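Local atomic coordinates of protein FAM179B (Mus musculus, PDB entry 5DN7), a protein that interacts with microtubules and promotes their polymerization through its TOG regions, and is involved in forming the primary cilium and regulating its length. Residues 73-78 with 85-90. Residues are numbered along the deposited sequence; the frame is centred on the assembly and turned at random.
Sequences NLLDDS and GTLQVL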
loop_
_atom_site.group_PDB
_atom_site.type_symbol
_atom_site.label_atom_id
_atom_site.label_comp_id
_atom_site.label_asym_id
_atom_site.label_seq_id
_atom_site.Cartn_x
_atom_site.Cartn_y
_atom_site.Cartn_z
ATOM N N ASN A 73 -9.849 11.952 -8.453
ATOM C CA ASN A 73 -11.258 11.934 -8.695
ATOM C C ASN A 73 -11.752 10.743 -9.485
ATOM O O ASN A 73 -12.779 10.230 -9.222
ATOM C CB ASN A 73 -11.744 13.265 -9.233
ATOM C CG ASN A 73 -11.615 14.373 -8.215
ATOM O OD1 ASN A 73 -11.134 15.432 -8.529
ATOM N ND2 ASN A 73 -12.032 14.131 -7.004
ATOM N N LEU A 74 -10.989 10.322 -10.463
ATOM C CA LEU A 74 -11.376 9.181 -11.283
ATOM C C LEU A 74 -11.453 7.886 -10.462
ATOM O O LEU A 74 -12.208 6.975 -10.797
ATOM C CB LEU A 74 -10.401 9.017 -12.441
ATOM C CG LEU A 74 -10.473 10.119 -13.499
ATOM C CD1 LEU A 74 -9.407 9.930 -14.567
ATOM C CD2 LEU A 74 -11.862 10.131 -14.128
ATOM N N LEU A 75 -10.692 7.810 -9.377
ATOM C CA LEU A 75 -10.731 6.633 -8.518
ATOM C C LEU A 75 -12.015 6.570 -7.689
ATOM O O LEU A 75 -12.247 5.598 -6.973
ATOM C CB LEU A 75 -9.516 6.600 -7.597
ATOM C CG LEU A 75 -8.172 6.473 -8.303
ATOM C CD1 LEU A 75 -7.064 6.584 -7.294
ATOM C CD2 LEU A 75 -8.076 5.148 -9.072
ATOM N N ASP A 76 -12.843 7.605 -7.784
ATOM C CA ASP A 76 -14.152 7.602 -7.130
ATOM C C ASP A 76 -15.232 6.942 -7.969
ATOM O O ASP A 76 -16.363 6.783 -7.509
ATOM C CB ASP A 76 -14.600 9.022 -6.800
ATOM C CG ASP A 76 -13.859 9.605 -5.632
ATOM O OD1 ASP A 76 -13.689 8.885 -4.617
ATOM O OD2 ASP A 76 -13.447 10.782 -5.733
ATOM N N ASP A 77 -14.889 6.580 -9.198
ATOM C CA ASP A 77 -15.851 5.970 -10.104
ATOM C C ASP A 77 -16.503 4.733 -9.502
ATOM O O ASP A 77 -15.832 3.943 -8.828
ATOM C CB ASP A 77 -15.180 5.590 -11.411
ATOM C CG ASP A 77 -16.112 5.703 -12.585
ATOM O OD1 ASP A 77 -16.940 4.781 -12.799
ATOM O OD2 ASP A 77 -16.017 6.729 -13.291
ATOM N N SER A 78 -17.804 4.569 -9.745
ATOM C CA SER A 78 -18.519 3.373 -9.295
ATOM C C SER A 78 -18.129 2.155 -10.102
ATOM O O SER A 78 -18.274 1.030 -9.637
ATOM C CB SER A 78 -20.040 3.563 -9.378
ATOM O OG SER A 78 -20.485 4.537 -8.448
ATOM N N GLY A 85 -8.267 1.141 -14.713
ATOM C CA GLY A 85 -7.546 1.891 -15.729
ATOM C C GLY A 85 -6.848 3.129 -15.176
ATOM O O GLY A 85 -5.720 3.464 -15.566
ATOM N N THR A 86 -7.517 3.822 -14.262
ATOM C CA THR A 86 -6.926 5.007 -13.649
ATOM C C THR A 86 -5.692 4.601 -12.846
ATOM O O THR A 86 -4.669 5.240 -12.952
ATOM C CB THR A 86 -7.916 5.732 -12.746
ATOM O OG1 THR A 86 -9.092 6.068 -13.494
ATOM C CG2 THR A 86 -7.301 6.994 -12.178
ATOM N N LEU A 87 -5.795 3.526 -12.069
ATOM C CA LEU A 87 -4.657 2.997 -11.321
ATOM C C LEU A 87 -3.498 2.654 -12.238
ATOM O O LEU A 87 -2.346 2.880 -11.886
ATOM C CB LEU A 87 -5.053 1.767 -10.505
ATOM C CG LEU A 87 -5.838 2.070 -9.238
ATOM C CD1 LEU A 87 -6.320 0.801 -8.564
ATOM C CD2 LEU A 87 -4.947 2.884 -8.290
ATOM N N GLN A 88 -3.795 2.117 -13.417
ATOM C CA GLN A 88 -2.735 1.904 -14.396
ATOM C C GLN A 88 -2.078 3.218 -14.854
ATOM O O GLN A 88 -0.836 3.318 -14.988
ATOM C CB GLN A 88 -3.283 1.158 -15.593
ATOM C CG GLN A 88 -3.522 -0.293 -15.304
ATOM C CD GLN A 88 -3.909 -1.027 -16.538
ATOM O OE1 GLN A 88 -4.869 -0.653 -17.213
ATOM N NE2 GLN A 88 -3.158 -2.074 -16.865
ATOM N N VAL A 89 -2.908 4.230 -15.092
ATOM C CA VAL A 89 -2.361 5.544 -15.430
ATOM C C VAL A 89 -1.467 6.106 -14.305
ATOM O O VAL A 89 -0.395 6.634 -14.551
ATOM C CB VAL A 89 -3.485 6.530 -15.744
ATOM C CG1 VAL A 89 -2.960 7.962 -15.724
ATOM C CG2 VAL A 89 -4.106 6.177 -17.097
ATOM N N LEU A 90 -1.924 5.974 -13.073
ATOM C CA LEU A 90 -1.206 6.439 -11.899
ATOM C C LEU A 90 0.113 5.691 -11.727
ATOM O O LEU A 90 1.133 6.294 -11.419
ATOM C CB LEU A 90 -2.085 6.278 -10.657
ATOM C CG LEU A 90 -1.506 6.771 -9.332
ATOM C CD1 LEU A 90 -1.133 8.228 -9.462
ATOM C CD2 LEU A 90 -2.489 6.546 -8.174
#
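Leu74 and Thr86 bring the two backbones closest, their CA atoms 6.5 Å apart, where a type I beta turn from Leu74 to Asp77 follows on from helix 61-74 and the chain faces helix 80-97. The two helices form the pair of one predicted HEAT repeat in the TOG 2 solenoid, and the contact lies near the short connection between them. All four touching side chains are buried, and no hydrogen bond links the segments.

Thr86 points toward the first segment and meets both leucines, Leu74 and Leu75 reaching it from directions about a right angle apart. With CG2 anti to the backbone N (OG1 at chi1 -56°), its methyl lies 3.7 Å from CD2 of Leu75 and equally far from CB of Leu74, whose side chain crosses that of Thr86 at about a right angle; OG1 approaches the same CB more closely, at 3.4 Å. This OG1 makes no polar contact with the leucine; it is hydrogen-bonded to the carbonyl O of Val82, one turn earlier in its own helix, so the buried hydroxyl is satisfied while the methyl serves the apolar interface. Replacing Thr86 by an alanine, which keeps CB but lacks CG2 and OG1, would probably leave a gap against Leu75 CD2 and Leu74 CB and the Val82 carbonyl without this side-chain partner.

Outside the pair, Leu75 also packs on Ala111 and Lys114 of helix 105-114, and Leu87 on Ile123 and Ile130 of helix 121-138, which ties this repeat to the next. Leu75 reaches across with one branch, and its CD2 methyl ends 3.8 Å from CG and 3.9 Å from CD2 of Leu87.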